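Local coordinates for protein extracellular invertase (Aspergillus kawachii, PDB 5XH8) that probably hydrolyses sucrose and related beta-fructofuranosides and has high transfructosylation activity, consistent with the building of fructooligosaccharides such as 1-kestose, at residues Y164-R170 / I195-H200; E257-N261 / P339-I343; E434-N440 / F577-G583. All blocks are in the same frame, centred on the assembly; numbering follows the deposited sequence.

In the fold
Along the chain from the N terminus the three contacts come in series: each closes before the next opens, so none nests in or crosses another. Interaction 1 closes 24 intervening residues into a loop, pairing strands 166-176 and 191-199 within one four-stranded sheet of the propeller. Interaction 2 spans 77 residues and joins the loop between strands 250-255 and 265-274 to the start of strand 341-348, bringing together parts of two different propeller sheets; its centre lies about 31 Å from that of interaction 1. Interaction 3 spans 136 residues in the C-terminal domain, where it packs two sheets together. It lies on the far side of the chain's centre from interaction 1, their centres about 50 Å apart.

Interaction 1 of 3, residues Y164-R170 / I195-H200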
# COMPACT_ATOMS: atom_id res chain seq x y z
N TYR A 164 9.49 7.45 8.02
CA TYR A 164 8.93 8.61 8.73
C TYR A 164 7.84 8.12 9.68
O TYR A 164 6.97 7.35 9.28
CB TYR A 164 8.35 9.63 7.75
CG TYR A 164 9.36 10.57 7.11
CD1 TYR A 164 10.71 10.20 6.94
CD2 TYR A 164 8.96 11.83 6.65
CE1 TYR A 164 11.62 11.07 6.32
CE2 TYR A 164 9.87 12.70 6.02
CZ TYR A 164 11.20 12.31 5.87
OH TYR A 164 12.12 13.16 5.27
N ASN A 165 7.92 8.55 10.93
CA ASN A 165 6.97 8.20 11.96
C ASN A 165 5.95 9.34 12.05
O ASN A 165 6.04 10.27 12.90
CB ASN A 165 7.73 7.99 13.27
CG ASN A 165 6.82 7.58 14.41
OD1 ASN A 165 5.66 7.21 14.22
ND2 ASN A 165 7.34 7.64 15.61
N VAL A 166 5.01 9.31 11.12
CA VAL A 166 4.02 10.37 11.00
C VAL A 166 2.95 10.39 12.10
O VAL A 166 2.55 9.34 12.59
CB VAL A 166 3.32 10.33 9.63
CG1 VAL A 166 4.33 10.62 8.53
CG2 VAL A 166 2.58 9.00 9.43
N THR A 167 2.47 11.59 12.45
CA THR A 167 1.29 11.78 13.29
C THR A 167 -0.01 11.59 12.49
O THR A 167 -1.04 11.22 13.06
CB THR A 167 1.23 13.19 13.89
OG1 THR A 167 1.51 14.17 12.89
CG2 THR A 167 2.23 13.32 15.05
N ALA A 168 0.09 11.89 11.20
CA ALA A 168 -0.99 11.92 10.24
C ALA A 168 -0.35 12.10 8.87
O ALA A 168 0.75 12.68 8.76
CB ALA A 168 -1.92 13.10 10.49
N PHE A 169 -1.07 11.65 7.84
CA PHE A 169 -0.61 11.72 6.47
C PHE A 169 -1.80 11.69 5.49
O PHE A 169 -2.10 10.67 4.88
CB PHE A 169 0.36 10.57 6.21
CG PHE A 169 1.10 10.67 4.92
CD1 PHE A 169 2.08 11.62 4.74
CD2 PHE A 169 0.85 9.78 3.90
CE1 PHE A 169 2.77 11.72 3.54
CE2 PHE A 169 1.54 9.86 2.70
CZ PHE A 169 2.51 10.83 2.53
N ARG A 170 -2.46 12.84 5.34
CA ARG A 170 -3.75 12.86 4.65
C ARG A 170 -4.09 14.21 4.05
O ARG A 170 -3.33 15.18 4.21
CB ARG A 170 -4.85 12.40 5.61
CG ARG A 170 -4.93 13.17 6.91
CD ARG A 170 -6.22 12.83 7.68
NE ARG A 170 -6.27 13.51 8.97
CZ ARG A 170 -5.72 13.07 10.12
NH1 ARG A 170 -5.11 11.88 10.20
NH2 ARG A 170 -5.80 13.84 11.22
N ILE A 195 0.51 17.21 1.38
CA ILE A 195 -0.16 16.27 2.26
C ILE A 195 0.08 16.79 3.66
O ILE A 195 1.20 17.23 3.97
CB ILE A 195 0.38 14.83 2.06
CG1 ILE A 195 0.11 14.37 0.60
CG2 ILE A 195 -0.27 13.89 3.07
CD1 ILE A 195 0.63 12.98 0.25
N SER A 196 -0.95 16.79 4.50
CA SER A 196 -0.87 17.43 5.82
C SER A 196 -0.71 16.43 6.94
O SER A 196 -1.34 15.36 6.95
CB SER A 196 -2.11 18.30 6.10
OG SER A 196 -2.24 19.31 5.11
N GLY A 197 0.14 16.77 7.90
CA GLY A 197 0.19 16.01 9.15
C GLY A 197 1.31 16.52 10.04
O GLY A 197 1.29 17.68 10.47
N GLY A 198 2.28 15.65 10.28
CA GLY A 198 3.43 15.97 11.11
C GLY A 198 4.23 14.73 11.42
O GLY A 198 3.95 13.64 10.88
N LEU A 199 5.22 14.88 12.29
CA LEU A 199 6.08 13.79 12.71
C LEU A 199 6.10 13.72 14.23
O LEU A 199 6.19 14.75 14.90
CB LEU A 199 7.50 13.98 12.16
CG LEU A 199 7.70 13.88 10.66
CD1 LEU A 199 9.13 14.26 10.26
CD2 LEU A 199 7.38 12.47 10.17
N HIS A 200 5.98 12.51 14.76
CA HIS A 200 6.01 12.29 16.19
C HIS A 200 7.34 12.82 16.75
O HIS A 200 8.39 12.64 16.13
CB HIS A 200 5.86 10.80 16.51
CG HIS A 200 4.46 10.30 16.39
ND1 HIS A 200 3.54 10.39 17.40
CD2 HIS A 200 3.82 9.67 15.36
CE1 HIS A 200 2.40 9.86 17.02
NE2 HIS A 200 2.54 9.42 15.78
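One face of the H200 imidazole carries T167 CG2, 3.8 Å from the ring centroid and squarely on the normal, while V166 O sits at the ring edge near its plane. Over one face of the F169 ring lies I195 CG2, 18° off the normal and displaced toward the rim, a second CH-pi contact; at the ring's far end CZ meets I195 CD1 at 3.7 Å. The Y164 ring receives L199 CD2 obliquely.

T167 places its methyl beside its backbone N (OG1 chi1 46°), which puts CG2 over the imidazole and leaves OG1 to bond N246. H200 N donates almost straight to N165 O, 2.9 Å away, whereas T167 N reaches G198 O at 3.0 Å from above the carbonyl plane. Further along, R170 and S196 form a reciprocal pair: R170 N to S196 O, 3.2 Å, and S196 N to R170 O, 2.9 Å. Beyond the segments, H200 ND1 bonds a glycerol and R170 forms salt bridges with E134 and E248.

Antiparallel strands at 171°, in a four-stranded sheet ordered 1-2-3-4, are typical of a propeller blade, here of the five-bladed GH32 propeller, with R170 opening the family's Arg-Asp-Pro signature.

Interaction 2 of 3, residues E257-N261 / P339-I343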
# COMPACT_ATOMS: atom_id res chain seq x y z
N GLU A 257 -4.15 41.65 -5.06
CA GLU A 257 -5.19 42.51 -4.51
C GLU A 257 -6.62 42.21 -5.02
O GLU A 257 -7.58 42.57 -4.36
CB GLU A 257 -4.83 43.99 -4.79
CG GLU A 257 -5.70 44.98 -4.02
CD GLU A 257 -5.20 46.42 -4.11
OE1 GLU A 257 -4.36 46.74 -4.98
OE2 GLU A 257 -5.64 47.23 -3.26
N TYR A 258 -6.75 41.57 -6.17
CA TYR A 258 -8.06 41.31 -6.77
C TYR A 258 -8.62 39.90 -6.52
O TYR A 258 -9.83 39.69 -6.60
CB TYR A 258 -7.98 41.59 -8.28
CG TYR A 258 -7.32 42.93 -8.56
CD1 TYR A 258 -8.03 44.12 -8.40
CD2 TYR A 258 -5.97 42.99 -8.93
CE1 TYR A 258 -7.41 45.35 -8.62
CE2 TYR A 258 -5.35 44.21 -9.15
CZ TYR A 258 -6.08 45.38 -9.00
OH TYR A 258 -5.45 46.58 -9.23
N GLY A 259 -7.73 38.94 -6.26
CA GLY A 259 -8.12 37.54 -6.14
C GLY A 259 -6.94 36.61 -6.33
O GLY A 259 -5.85 36.85 -5.79
N TYR A 260 -7.16 35.55 -7.09
CA TYR A 260 -6.16 34.53 -7.27
C TYR A 260 -5.23 35.03 -8.37
O TYR A 260 -5.69 35.52 -9.39
CB TYR A 260 -6.78 33.19 -7.67
CG TYR A 260 -5.76 32.12 -7.99
CD1 TYR A 260 -5.21 31.35 -6.98
CD2 TYR A 260 -5.33 31.90 -9.31
CE1 TYR A 260 -4.26 30.37 -7.26
CE2 TYR A 260 -4.38 30.92 -9.60
CZ TYR A 260 -3.84 30.16 -8.57
OH TYR A 260 -2.90 29.20 -8.81
N ASN A 261 -3.93 34.85 -8.17
CA ASN A 261 -2.93 35.13 -9.21
C ASN A 261 -1.82 34.08 -9.13
O ASN A 261 -1.19 33.96 -8.08
CB ASN A 261 -2.37 36.56 -9.00
CG ASN A 261 -1.48 37.03 -10.15
OD1 ASN A 261 -0.71 36.27 -10.70
ND2 ASN A 261 -1.59 38.31 -10.52
N PRO A 339 -12.72 38.61 -11.62
CA PRO A 339 -11.47 38.07 -12.10
C PRO A 339 -11.28 36.65 -11.50
O PRO A 339 -12.19 36.13 -10.82
CB PRO A 339 -10.45 39.05 -11.54
CG PRO A 339 -11.04 39.45 -10.24
CD PRO A 339 -12.53 39.47 -10.44
N ASP A 340 -10.12 36.03 -11.76
CA ASP A 340 -9.77 34.75 -11.11
C ASP A 340 -9.87 34.93 -9.60
O ASP A 340 -9.45 35.96 -9.05
CB ASP A 340 -8.35 34.31 -11.44
CG ASP A 340 -8.12 33.99 -12.91
OD1 ASP A 340 -9.03 33.63 -13.67
OD2 ASP A 340 -6.94 34.05 -13.27
N ARG A 341 -10.46 33.95 -8.92
CA ARG A 341 -10.66 34.03 -7.47
C ARG A 341 -10.17 32.77 -6.81
O ARG A 341 -9.94 31.78 -7.49
CB ARG A 341 -12.15 34.23 -7.17
CG ARG A 341 -12.64 35.62 -7.52
CD ARG A 341 -14.09 35.78 -7.22
NE ARG A 341 -14.95 35.10 -8.19
CZ ARG A 341 -16.27 35.02 -8.10
NH1 ARG A 341 -16.91 35.55 -7.06
NH2 ARG A 341 -16.97 34.42 -9.05
N PHE A 342 -9.96 32.84 -5.50
CA PHE A 342 -9.80 31.69 -4.65
C PHE A 342 -10.97 31.69 -3.64
O PHE A 342 -11.04 32.56 -2.76
CB PHE A 342 -8.47 31.70 -3.91
CG PHE A 342 -8.20 30.41 -3.18
CD1 PHE A 342 -7.67 29.32 -3.85
CD2 PHE A 342 -8.51 30.28 -1.83
CE1 PHE A 342 -7.45 28.12 -3.19
CE2 PHE A 342 -8.29 29.09 -1.16
CZ PHE A 342 -7.77 28.01 -1.84
N ILE A 343 -11.88 30.73 -3.81
CA ILE A 343 -13.08 30.63 -2.99
C ILE A 343 -12.84 29.55 -1.95
O ILE A 343 -12.50 28.41 -2.31
CB ILE A 343 -14.29 30.26 -3.87
CG1 ILE A 343 -14.44 31.22 -5.07
CG2 ILE A 343 -15.57 30.15 -3.02
CD1 ILE A 343 -14.54 32.70 -4.71
O HOH W 1 -4.89 35.21 -12.28
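Y260 meets the 339-343 segment through its CB end, and its ring is then carried away from it. CG stands anti to the backbone N (chi1 175°), which sends the phenol outward while CB stays 3.5 Å from R341 O. The ring is approached at its edge, near its plane, by D340 CB, whereas F342 CD1 comes to it obliquely. At their bases the two aromatic residues touch, Y260 CB to F342 CB 4.4 Å, and the F342 ring stacks instead with F253.

D340 straddles Y260 in another way. Its carbonyl accepts Y260 N at 3.0 Å; the N-H is moderately bent at 153°, and the donor stands 54° out of the carbonyl plane rather than on a lone pair. Its carboxylate, with CG beside its own backbone N, reaches a water from OD2. That water donates to both OD2, 2.6 Å away, and Y260 O. The other carboxylate oxygen, OD1, accepts from S328 N.

At the opposite end of the contact Y258 turns its ring away. Its backbone O comes nearest to the proline, 3.8 Å from P339 CG, with Y258 CB 4.2 Å from the same P339 CG. G259 CA passes D340 O at 3.6 Å with no side chain between them. R341 starts away from the loop, and its NH1 makes salt bridges with E375 and E421.

Chemically, then, the loop is held mainly through backbone groups of Y260, one bonded directly and one through water to D340. The short water bond to OD2 is consistent with a charged carboxylate, and the charged R341 is satisfied elsewhere.

Interaction 3 of 3, residues E434-N440 / F577-G583; sequences ESGRTLN and FFHNGVG
R437 lays its aliphatic CD, not its guanidinium, over one face of the F577 ring, 3.4 Å from the centroid and 17° off the normal, and no hydrogen bond crosses this contact. The two strands belong to different sheets of the C-terminal beta-sandwich of GH32: their axes are 8.7 Å apart at the closest, too far for backbone pairing, and run at 29°, so side chains do the joining.

The arginine chain bends at chi3, and the guanidinium plane is inclined to that of the ring. E434 CG comes obliquely to F577 CZ at 3.7 Å; its OE2 lies at the ring edge in the ring plane, while OE1 is bonded to K448 N. F587 adds an edge-to-face partner for F577.

L439 crosses F577 at about a right angle, CD1 meeting F577 CB at 3.8 Å, and the side chains of L439 and H579 run past each other in opposite directions. At the end of the contact the chains crowd: N440 O lies 2.9 Å from G581 O, two acceptors without a proton between them, although G581 CA offers it a CA-H...O contact.

H579 is tied into this turn. Its ND1 bonds S475, and G581 N sits over the ring centre, 3.5 Å above the plane. H579 NE2 donates to G583 O at 2.8 Å, an oxygen only 6° out of the imidazole plane.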
# COMPACT_ATOMS: atom_id res chain seq x y z
N GLU A 434 -31.98 51.77 10.37
CA GLU A 434 -32.19 52.27 11.70
C GLU A 434 -31.23 53.45 11.86
O GLU A 434 -30.08 53.36 11.43
CB GLU A 434 -31.87 51.17 12.71
CG GLU A 434 -31.87 51.59 14.17
CD GLU A 434 -33.25 51.84 14.75
OE1 GLU A 434 -34.28 51.33 14.23
OE2 GLU A 434 -33.31 52.52 15.78
N SER A 435 -31.70 54.53 12.46
CA SER A 435 -30.93 55.78 12.55
C SER A 435 -29.67 55.63 13.37
O SER A 435 -29.69 55.01 14.43
CB SER A 435 -31.76 56.91 13.17
OG SER A 435 -32.78 57.30 12.28
N GLY A 436 -28.60 56.27 12.90
CA GLY A 436 -27.37 56.36 13.67
C GLY A 436 -27.59 57.07 14.98
O GLY A 436 -28.58 57.76 15.16
N ARG A 437 -26.67 56.89 15.92
CA ARG A 437 -26.76 57.52 17.23
C ARG A 437 -25.48 57.34 17.99
O ARG A 437 -24.68 56.47 17.66
CB ARG A 437 -27.88 56.89 18.06
CG ARG A 437 -27.63 55.44 18.40
CD ARG A 437 -28.93 54.74 18.70
NE ARG A 437 -29.57 55.38 19.83
CZ ARG A 437 -30.87 55.61 19.96
NH1 ARG A 437 -31.75 55.26 19.02
NH2 ARG A 437 -31.29 56.22 21.05
N THR A 438 -25.32 58.14 19.02
CA THR A 438 -24.21 58.02 19.93
C THR A 438 -24.74 57.53 21.25
O THR A 438 -25.82 57.95 21.65
CB THR A 438 -23.50 59.37 20.04
OG1 THR A 438 -23.03 59.70 18.74
CG2 THR A 438 -22.32 59.33 21.00
N LEU A 439 -24.01 56.62 21.89
CA LEU A 439 -24.37 56.14 23.22
C LEU A 439 -23.20 56.35 24.16
O LEU A 439 -22.05 56.07 23.78
CB LEU A 439 -24.74 54.65 23.19
CG LEU A 439 -26.05 54.23 22.50
CD1 LEU A 439 -26.27 52.74 22.68
CD2 LEU A 439 -27.26 55.00 23.02
N ASN A 440 -23.49 56.85 25.36
CA ASN A 440 -22.49 57.02 26.43
C ASN A 440 -22.81 56.30 27.72
O ASN A 440 -21.90 55.96 28.45
CB ASN A 440 -22.30 58.50 26.76
CG ASN A 440 -21.62 59.25 25.66
OD1 ASN A 440 -20.39 59.31 25.61
ND2 ASN A 440 -22.40 59.84 24.76
N PHE A 577 -29.24 48.28 19.99
CA PHE A 577 -27.89 48.80 20.24
C PHE A 577 -27.50 48.34 21.63
O PHE A 577 -28.36 48.16 22.50
CB PHE A 577 -27.83 50.34 20.21
CG PHE A 577 -28.23 50.94 18.89
CD1 PHE A 577 -27.30 51.10 17.89
CD2 PHE A 577 -29.55 51.33 18.66
CE1 PHE A 577 -27.67 51.64 16.66
CE2 PHE A 577 -29.92 51.86 17.44
CZ PHE A 577 -28.99 52.02 16.44
N PHE A 578 -26.22 48.11 21.84
CA PHE A 578 -25.71 47.74 23.15
C PHE A 578 -24.42 48.50 23.39
O PHE A 578 -23.59 48.63 22.50
CB PHE A 578 -25.43 46.23 23.24
CG PHE A 578 -24.46 45.87 24.33
CD1 PHE A 578 -24.88 45.83 25.65
CD2 PHE A 578 -23.13 45.61 24.04
CE1 PHE A 578 -23.99 45.51 26.67
CE2 PHE A 578 -22.24 45.29 25.05
CZ PHE A 578 -22.67 45.23 26.37
N HIS A 579 -24.26 49.00 24.62
CA HIS A 579 -23.07 49.76 25.04
C HIS A 579 -23.00 49.69 26.56
O HIS A 579 -24.03 49.85 27.23
CB HIS A 579 -23.17 51.19 24.51
CG HIS A 579 -22.10 52.10 25.03
ND1 HIS A 579 -20.76 51.82 24.90
CD2 HIS A 579 -22.18 53.29 25.68
CE1 HIS A 579 -20.05 52.79 25.45
NE2 HIS A 579 -20.89 53.70 25.93
N ASN A 580 -21.82 49.39 27.12
CA ASN A 580 -21.71 49.14 28.57
C ASN A 580 -21.50 50.41 29.42
O ASN A 580 -21.28 50.33 30.62
CB ASN A 580 -20.61 48.11 28.88
CG ASN A 580 -19.22 48.64 28.64
OD1 ASN A 580 -19.03 49.59 27.87
ND2 ASN A 580 -18.23 48.01 29.25
N GLY A 581 -21.53 51.58 28.78
CA GLY A 581 -21.42 52.83 29.47
C GLY A 581 -20.01 53.35 29.62
O GLY A 581 -19.85 54.51 29.98
N VAL A 582 -19.00 52.52 29.34
CA VAL A 582 -17.61 52.94 29.48
C VAL A 582 -17.21 53.71 28.22
O VAL A 582 -16.97 53.13 27.16
CB VAL A 582 -16.67 51.75 29.75
CG1 VAL A 582 -15.21 52.20 29.81
CG2 VAL A 582 -17.08 51.03 31.03
N GLY A 583 -17.17 55.04 28.34
CA GLY A 583 -16.88 55.92 27.24
C GLY A 583 -18.08 56.05 26.34
O GLY A 583 -19.21 55.80 26.76